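Local structure of VP4 protein (3P06) at residues A[78-83]-A[90-95]; A[31-36]-A[54-59]. The protein is the serine protease domain of a birnavirus polyprotein, which probably cuts that polyprotein into its final products, here caught as an intramolecular acyl-enzyme. All blocks are in the same frame, centred on the assembly; numbering follows the deposited sequence.

Contact 1 (A[78-83]-A[90-95])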
ATOM      1  N   VAL A  78      -4.946  -5.429  -2.134  1.00 14.82           N
ATOM      2  CA  VAL A  78      -3.606  -5.042  -1.736  1.00 16.14           C
ATOM      3  C   VAL A  78      -2.700  -6.140  -2.238  1.00 15.77           C
ATOM      4  O   VAL A  78      -2.879  -7.316  -1.848  1.00 17.82           O
ATOM      5  CB  VAL A  78      -3.567  -4.858  -0.187  1.00 15.88           C
ATOM      6  CG1 VAL A  78      -2.308  -4.268   0.240  1.00 19.61           C
ATOM      7  CG2 VAL A  78      -4.684  -3.796   0.198  1.00 15.47           C
ATOM      8  N   LEU A  79      -1.761  -5.807  -3.135  1.00 13.00           N
ATOM      9  CA  LEU A  79      -0.933  -6.864  -3.756  1.00 14.05           C
ATOM     10  C   LEU A  79       0.504  -6.461  -3.598  1.00 12.73           C
ATOM     11  O   LEU A  79       0.823  -5.293  -3.680  1.00 13.11           O
ATOM     12  CB  LEU A  79      -1.263  -6.975  -5.282  1.00 15.43           C
ATOM     13  CG  LEU A  79      -2.607  -7.619  -5.644  1.00 21.10           C
ATOM     14  CD1 LEU A  79      -2.856  -7.499  -7.165  1.00 25.69           C
ATOM     15  CD2 LEU A  79      -2.638  -9.122  -5.249  1.00 16.01           C
ATOM     16  N   PRO A  80       1.381  -7.422  -3.388  1.00 13.01           N
ATOM     17  CA  PRO A  80       2.777  -7.081  -3.473  1.00 13.14           C
ATOM     18  C   PRO A  80       3.199  -6.658  -4.904  1.00 15.08           C
ATOM     19  O   PRO A  80       2.722  -7.241  -5.867  1.00 15.25           O
ATOM     20  CB  PRO A  80       3.484  -8.391  -3.176  1.00 13.65           C
ATOM     21  CG  PRO A  80       2.522  -9.484  -3.528  1.00 14.44           C
ATOM     22  CD  PRO A  80       1.121  -8.875  -3.279  1.00 13.08           C
ATOM     23  N   VAL A  81       4.174  -5.756  -5.036  1.00 14.12           N
ATOM     24  CA  VAL A  81       4.638  -5.359  -6.373  1.00 14.94           C
ATOM     25  C   VAL A  81       6.133  -5.284  -6.349  1.00 15.26           C
ATOM     26  O   VAL A  81       6.740  -4.867  -5.326  1.00 15.05           O
ATOM     27  CB  VAL A  81       4.031  -4.011  -6.832  1.00 16.27           C
ATOM     28  CG1 VAL A  81       2.488  -4.079  -6.816  1.00 15.31           C
ATOM     29  CG2 VAL A  81       4.490  -2.847  -5.968  1.00 16.55           C
ATOM     30  N   VAL A  82       6.770  -5.718  -7.427  1.00 15.58           N
ATOM     31  CA  VAL A  82       8.227  -5.558  -7.479  1.00 14.90           C
ATOM     32  C   VAL A  82       8.591  -4.440  -8.443  1.00 16.08           C
ATOM     33  O   VAL A  82       9.771  -4.036  -8.519  1.00 14.80           O
ATOM     34  CB  VAL A  82       8.966  -6.903  -7.856  1.00 17.42           C
ATOM     35  CG1 VAL A  82       8.896  -7.902  -6.669  1.00 17.84           C
ATOM     36  CG2 VAL A  82       8.418  -7.584  -9.169  1.00 15.59           C
ATOM     37  N   GLN A  83       7.595  -3.990  -9.232  1.00 13.99           N
ATOM     38  CA  GLN A  83       7.779  -2.886 -10.182  1.00 15.20           C
ATOM     39  C   GLN A  83       6.503  -2.142 -10.299  1.00 14.26           C
ATOM     40  O   GLN A  83       5.445  -2.768 -10.240  1.00 15.34           O
ATOM     41  CB  GLN A  83       8.168  -3.305 -11.628  1.00 15.43           C
ATOM     42  CG  GLN A  83       9.496  -3.974 -11.693  1.00 21.20           C
ATOM     43  CD  GLN A  83       9.907  -4.371 -13.108  1.00 31.12           C
ATOM     44  OE1 GLN A  83       9.251  -4.037 -14.085  1.00 26.70           O
ATOM     45  NE2 GLN A  83      11.026  -5.071 -13.204  1.00 33.50           N
ATOM     46  N   LEU A  90       4.036  -4.975 -11.587  1.00 16.50           N
ATOM     47  CA  LEU A  90       4.449  -6.318 -11.742  1.00 17.91           C
ATOM     48  C   LEU A  90       4.302  -6.986 -10.345  1.00 18.46           C
ATOM     49  O   LEU A  90       4.943  -6.575  -9.366  1.00 16.18           O
ATOM     50  CB  LEU A  90       5.876  -6.338 -12.231  1.00 17.96           C
ATOM     51  CG  LEU A  90       6.568  -7.696 -12.458  1.00 22.12           C
ATOM     52  CD1 LEU A  90       5.733  -8.590 -13.304  1.00 28.02           C
ATOM     53  CD2 LEU A  90       7.849  -7.474 -13.251  1.00 27.08           C
ATOM     54  N   VAL A  91       3.473  -8.014 -10.299  1.00 18.56           N
ATOM     55  CA  VAL A  91       3.096  -8.711  -9.077  1.00 18.59           C
ATOM     56  C   VAL A  91       3.883 -10.038  -9.116  1.00 20.03           C
ATOM     57  O   VAL A  91       3.746 -10.835 -10.052  1.00 19.70           O
ATOM     58  CB  VAL A  91       1.554  -8.964  -9.058  1.00 17.88           C
ATOM     59  CG1 VAL A  91       1.085  -9.766  -7.789  1.00 19.17           C
ATOM     60  CG2 VAL A  91       0.777  -7.597  -9.091  1.00 16.89           C
ATOM     61  N   PRO A  92       4.697 -10.273  -8.097  1.00 19.68           N
ATOM     62  CA  PRO A  92       5.527 -11.506  -8.109  1.00 20.86           C
ATOM     63  C   PRO A  92       4.632 -12.690  -7.718  1.00 22.15           C
ATOM     64  O   PRO A  92       3.599 -12.500  -7.042  1.00 21.32           O
ATOM     65  CB  PRO A  92       6.589 -11.238  -7.037  1.00 19.35           C
ATOM     66  CG  PRO A  92       5.774 -10.289  -5.996  1.00 17.75           C
ATOM     67  CD  PRO A  92       4.934  -9.391  -6.921  1.00 17.92           C
ATOM     68  N   ASP A  93       5.011 -13.883  -8.166  1.00 24.64           N
ATOM     69  CA  ASP A  93       4.285 -15.090  -7.810  1.00 26.95           C
ATOM     70  C   ASP A  93       4.649 -15.477  -6.351  1.00 28.03           C
ATOM     71  O   ASP A  93       3.855 -16.060  -5.662  1.00 28.48           O
ATOM     72  CB  ASP A  93       4.692 -16.210  -8.733  1.00 27.55           C
ATOM     73  CG  ASP A  93       3.920 -16.199 -10.044  1.00 32.85           C
ATOM     74  OD1 ASP A  93       2.979 -15.371 -10.240  1.00 31.01           O
ATOM     75  OD2 ASP A  93       4.272 -17.063 -10.891  1.00 37.13           O
ATOM     76  N   ASN A  94       5.854 -15.116  -5.911  1.00 29.45           N
ATOM     77  CA  ASN A  94       6.245 -15.342  -4.549  1.00 30.53           C
ATOM     78  C   ASN A  94       5.840 -14.177  -3.683  1.00 26.72           C
ATOM     79  O   ASN A  94       6.420 -13.107  -3.751  1.00 25.30           O
ATOM     80  CB  ASN A  94       7.730 -15.724  -4.436  1.00 33.71           C
ATOM     81  CG  ASN A  94       7.947 -17.237  -4.719  1.00 41.56           C
ATOM     82  OD1 ASN A  94       8.344 -17.991  -3.831  1.00 50.36           O
ATOM     83  ND2 ASN A  94       7.611 -17.682  -5.935  1.00 45.47           N
ATOM     84  N   GLN A  95       4.816 -14.419  -2.864  1.00 23.64           N
ATOM     85  CA  GLN A  95       4.151 -13.320  -2.172  1.00 21.70           C
ATOM     86  C   GLN A  95       4.223 -13.502  -0.635  1.00 20.99           C
ATOM     87  O   GLN A  95       3.921 -14.554  -0.116  1.00 21.28           O
ATOM     88  CB  GLN A  95       2.720 -13.275  -2.600  1.00 19.27           C
ATOM     89  CG  GLN A  95       2.591 -12.997  -4.074  1.00 21.74           C
ATOM     90  CD  GLN A  95       1.149 -12.817  -4.538  1.00 20.13           C
ATOM     91  OE1 GLN A  95       0.198 -12.808  -3.721  1.00 21.87           O
ATOM     92  NE2 GLN A  95       0.967 -12.715  -5.861  1.00 18.14           N
TER
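Leu79 and Val91 meet through single methyl groups, CD1 of the leucine lying 4.1 Å from CG2 of the valine, with the two side chains at roughly right angles. Pro80 touches both Gln95 and Pro92. Its CG rests 3.6 Å from CG of Gln95, while its carbonyl O approaches CD of Pro92. The Gln95 amide is held at both ends: NE2 donates to the backbone O of Pro92, only 7° out of the amide plane, and also to His37 O, and OE1 accepts from Lys39 N. Strand segments 78-81 and 90-92 cross at 90° with a closest axis approach of 5.3 Å, the first in the seven-strand mixed sheet and the second in the four-strand antiparallel one. The chain itself passes from strand 75-81 of the former to strand 83-84 of the latter. Val81 CA makes a bent CA-H...O contact with Leu90 O, and this oxygen also accepts from Val82 N (2.8 Å, N-H...O 162°). Val82 then splits its methyls, CG2 lying 3.8 Å from CG of Leu90 and CG1 against the Pro92 ring. Gln83 O receives Leu90 N at 2.9 Å. Leu90 CD2 lies 3.7 Å from Gln83 CD, the two side chains running alongside each other.

Contact 2 (A[31-36]-A[54-59]); sequences KGDLSE and TIYGLS
Asp33 lays its carboxylate flat over one face of the Tyr56 ring, and this stacking is the main interaction between 31-36 and 54-59. The two planes are only 8° apart, and OD2 sits above the ring centre, 3.7 Å from its plane. CB approaches the CE2 side, and the carboxylate runs from the ring centre, beneath OD2, to the hydroxyl end, where CG of Asp33 is 3.6 Å from Tyr56 CZ. Its other oxygen, OD1, comes to 3.4 Å from Tyr56 OH. The torsion of Asp33, with CG anti to the backbone N (chi1 166°), carries the carboxylate over the tyrosine.

Van der Waals contact is added by Ser35, whose CB lies 3.7 Å from Tyr56 CD1 and approaches the ring obliquely. The area buried between the segments is modest, 159 Å² in all, as expected of a surface contact carried by three residues.

Hydrogen bonds within 31-36 hold the acid in this pose. Asp33 OD2 accepts from Ser35 N at 3.0 Å, with a nearly straight N-H...O angle of 166°; the nitrogen also meets OD2 nearly along its C-O axis. Ser35 OG donates to the same oxygen at 2.7 Å, through the syn lone pair. Two donors on one oxygen should limit rotation of the carboxylate and would be expected to stabilise its negative charge. Around the contact, Thr77 OG1 is hydrogen-bonded to Gly32 O and Leu34 N, tying this loop to strand 75-81, while the tyrosine also packs on Ala75, Thr77 and Ile46.

The backbone N of Ser35 bonded to the carboxylate two residues earlier defines an Asx turn, here placed in the loop after strand 21-31 and lying over a tyrosine of strand 54-58.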
ATOM      1  N   LYS A  31      -7.011  -0.492  -7.264  1.00 20.78           N
ATOM      2  CA  LYS A  31      -8.451  -0.363  -7.421  1.00 21.30           C
ATOM      3  C   LYS A  31      -9.008  -1.569  -8.152  1.00 21.39           C
ATOM      4  O   LYS A  31      -8.479  -1.953  -9.190  1.00 20.27           O
ATOM      5  CB  LYS A  31      -8.784   0.876  -8.220  1.00 22.62           C
ATOM      6  CG  LYS A  31      -8.397   2.168  -7.490  1.00 24.81           C
ATOM      7  CD  LYS A  31      -8.675   3.338  -8.484  1.00 29.51           C
ATOM      8  CE  LYS A  31     -10.178   3.528  -8.592  1.00 32.56           C
ATOM      9  NZ  LYS A  31     -10.565   4.673  -7.680  1.00 37.18           N
ATOM     10  N   GLY A  32     -10.103  -2.124  -7.625  1.00 21.52           N
ATOM     11  CA  GLY A  32     -10.743  -3.286  -8.233  1.00 21.59           C
ATOM     12  C   GLY A  32     -10.444  -4.590  -7.469  1.00 22.20           C
ATOM     13  O   GLY A  32      -9.624  -4.643  -6.524  1.00 20.30           O
ATOM     14  N   ASP A  33     -11.156  -5.624  -7.897  1.00 21.51           N
ATOM     15  CA  ASP A  33     -11.047  -6.919  -7.364  1.00 22.57           C
ATOM     16  C   ASP A  33      -9.994  -7.685  -8.215  1.00 22.49           C
ATOM     17  O   ASP A  33     -10.303  -8.195  -9.311  1.00 20.37           O
ATOM     18  CB  ASP A  33     -12.446  -7.626  -7.341  1.00 22.38           C
ATOM     19  CG  ASP A  33     -12.339  -9.187  -7.091  1.00 24.20           C
ATOM     20  OD1 ASP A  33     -13.393  -9.904  -7.216  1.00 25.10           O
ATOM     21  OD2 ASP A  33     -11.241  -9.707  -6.714  1.00 23.21           O
ATOM     22  N   LEU A  34      -8.795  -7.817  -7.662  1.00 19.58           N
ATOM     23  CA  LEU A  34      -7.707  -8.560  -8.318  1.00 19.77           C
ATOM     24  C   LEU A  34      -7.345  -9.798  -7.490  1.00 19.92           C
ATOM     25  O   LEU A  34      -6.222 -10.299  -7.601  1.00 17.88           O
ATOM     26  CB  LEU A  34      -6.483  -7.641  -8.541  1.00 21.43           C
ATOM     27  CG  LEU A  34      -6.598  -6.630  -9.755  1.00 25.76           C
ATOM     28  CD1 LEU A  34      -7.525  -5.403  -9.487  1.00 25.73           C
ATOM     29  CD2 LEU A  34      -5.204  -6.097 -10.110  1.00 29.01           C
ATOM     30  N   SER A  35      -8.338 -10.359  -6.739  1.00 19.16           N
ATOM     31  CA  SER A  35      -8.050 -11.468  -5.792  1.00 19.81           C
ATOM     32  C   SER A  35      -7.553 -12.728  -6.514  1.00 21.60           C
ATOM     33  O   SER A  35      -6.952 -13.596  -5.900  1.00 20.53           O
ATOM     34  CB  SER A  35      -9.294 -11.848  -5.034  1.00 20.92           C
ATOM     35  OG  SER A  35     -10.341 -12.177  -5.982  1.00 24.82           O
ATOM     36  N   GLU A  36      -7.767 -12.819  -7.833  1.00 21.80           N
ATOM     37  CA  GLU A  36      -7.264 -13.964  -8.558  1.00 24.41           C
ATOM     38  C   GLU A  36      -5.717 -13.906  -8.684  1.00 23.85           C
ATOM     39  O   GLU A  36      -5.093 -14.880  -9.050  1.00 25.14           O
ATOM     40  CB  GLU A  36      -7.952 -14.065  -9.929  1.00 26.25           C
ATOM     41  CG  GLU A  36      -7.455 -12.967 -10.936  1.00 30.30           C
ATOM     42  CD  GLU A  36      -8.224 -11.561 -10.823  1.00 40.71           C
ATOM     43  OE1 GLU A  36      -9.092 -11.341  -9.875  1.00 33.13           O
ATOM     44  OE2 GLU A  36      -7.929 -10.681 -11.725  1.00 43.17           O
ATOM     45  N   THR A  54     -15.008  -3.346  -0.421  1.00 24.33           N
ATOM     46  CA  THR A  54     -14.489  -4.710  -0.182  1.00 24.85           C
ATOM     47  C   THR A  54     -12.978  -4.632  -0.354  1.00 22.86           C
ATOM     48  O   THR A  54     -12.516  -4.090  -1.393  1.00 22.23           O
ATOM     49  CB  THR A  54     -15.021  -5.762  -1.226  1.00 26.93           C
ATOM     50  OG1 THR A  54     -16.446  -5.784  -1.256  1.00 32.18           O
ATOM     51  CG2 THR A  54     -14.562  -7.164  -0.819  1.00 27.84           C
ATOM     52  N   ILE A  55     -12.189  -5.100   0.635  1.00 20.99           N
ATOM     53  CA  ILE A  55     -10.755  -5.037   0.501  1.00 18.04           C
ATOM     54  C   ILE A  55     -10.264  -6.510   0.511  1.00 19.21           C
ATOM     55  O   ILE A  55     -10.477  -7.259   1.481  1.00 19.97           O
ATOM     56  CB  ILE A  55     -10.167  -4.286   1.707  1.00 19.88           C
ATOM     57  CG1 ILE A  55     -10.846  -2.890   1.907  1.00 21.50           C
ATOM     58  CG2 ILE A  55      -8.625  -4.131   1.601  1.00 19.12           C
ATOM     59  CD1 ILE A  55     -10.606  -2.328   3.293  1.00 25.07           C
ATOM     60  N   TYR A  56      -9.514  -6.872  -0.509  1.00 16.60           N
ATOM     61  CA  TYR A  56      -8.932  -8.191  -0.683  1.00 17.09           C
ATOM     62  C   TYR A  56      -7.448  -8.145  -0.413  1.00 16.08           C
ATOM     63  O   TYR A  56      -6.817  -7.110  -0.562  1.00 15.49           O
ATOM     64  CB  TYR A  56      -9.131  -8.640  -2.177  1.00 15.22           C
ATOM     65  CG  TYR A  56     -10.564  -8.678  -2.676  1.00 18.19           C
ATOM     66  CD1 TYR A  56     -11.285  -9.887  -2.674  1.00 12.59           C
ATOM     67  CD2 TYR A  56     -11.218  -7.492  -3.166  1.00 17.56           C
ATOM     68  CE1 TYR A  56     -12.582  -9.953  -3.172  1.00 17.34           C
ATOM     69  CE2 TYR A  56     -12.549  -7.547  -3.692  1.00 19.22           C
ATOM     70  CZ  TYR A  56     -13.217  -8.773  -3.665  1.00 20.32           C
ATOM     71  OH  TYR A  56     -14.489  -8.875  -4.128  1.00 22.81           O
ATOM     72  N   GLY A  57      -6.862  -9.316  -0.123  1.00 18.64           N
ATOM     73  CA  GLY A  57      -5.413  -9.463  -0.077  1.00 17.71           C
ATOM     74  C   GLY A  57      -4.946  -9.424   1.404  1.00 19.40           C
ATOM     75  O   GLY A  57      -3.766  -9.473   1.662  1.00 18.22           O
ATOM     76  N   LEU A  58      -5.881  -9.339   2.354  1.00 20.67           N
ATOM     77  CA  LEU A  58      -5.564  -9.271   3.789  1.00 20.78           C
ATOM     78  C   LEU A  58      -5.338 -10.623   4.411  1.00 22.12           C
ATOM     79  O   LEU A  58      -5.854 -11.593   3.905  1.00 21.83           O
ATOM     80  CB  LEU A  58      -6.690  -8.566   4.563  1.00 19.20           C
ATOM     81  CG  LEU A  58      -7.067  -7.229   3.942  1.00 18.04           C
ATOM     82  CD1 LEU A  58      -8.195  -6.551   4.752  1.00 16.48           C
ATOM     83  CD2 LEU A  58      -5.815  -6.281   3.792  1.00 15.06           C
ATOM     84  N   SER A  59      -4.636 -10.676   5.558  1.00 22.07           N
ATOM     85  CA  SER A  59      -4.468 -11.936   6.258  1.00 23.39           C
ATOM     86  C   SER A  59      -5.052 -11.799   7.658  1.00 25.57           C
ATOM     87  O   SER A  59      -5.503 -10.709   8.010  1.00 25.07           O
ATOM     88  CB  SER A  59      -3.002 -12.340   6.303  1.00 23.30           C
ATOM     89  OG  SER A  59      -2.387 -11.752   7.428  1.00 23.89           O
TER

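Contact 2 closes before contact 1 opens, so the two follow in series along the chain, with centres 13 Å apart. Both reach the seven-strand mixed sheet, in which strands 54-58 and 75-81 are parallel neighbours. They meet directly there: Val78 N lies 3.0 Å from Tyr56 O, a probable hydrogen bond, and Leu79 CD1 packs 3.9 Å from Leu34 CB. Strand 75-81 carries the first segment of contact 1, a buried junction with the four-strand antiparallel sheet, and runs beside strand 54-58 of contact 2, which lies at the surface. Together they join loop, mixed sheet and antiparallel sheet within the Peptidase S50 domain, both away from the predicted catalytic residues.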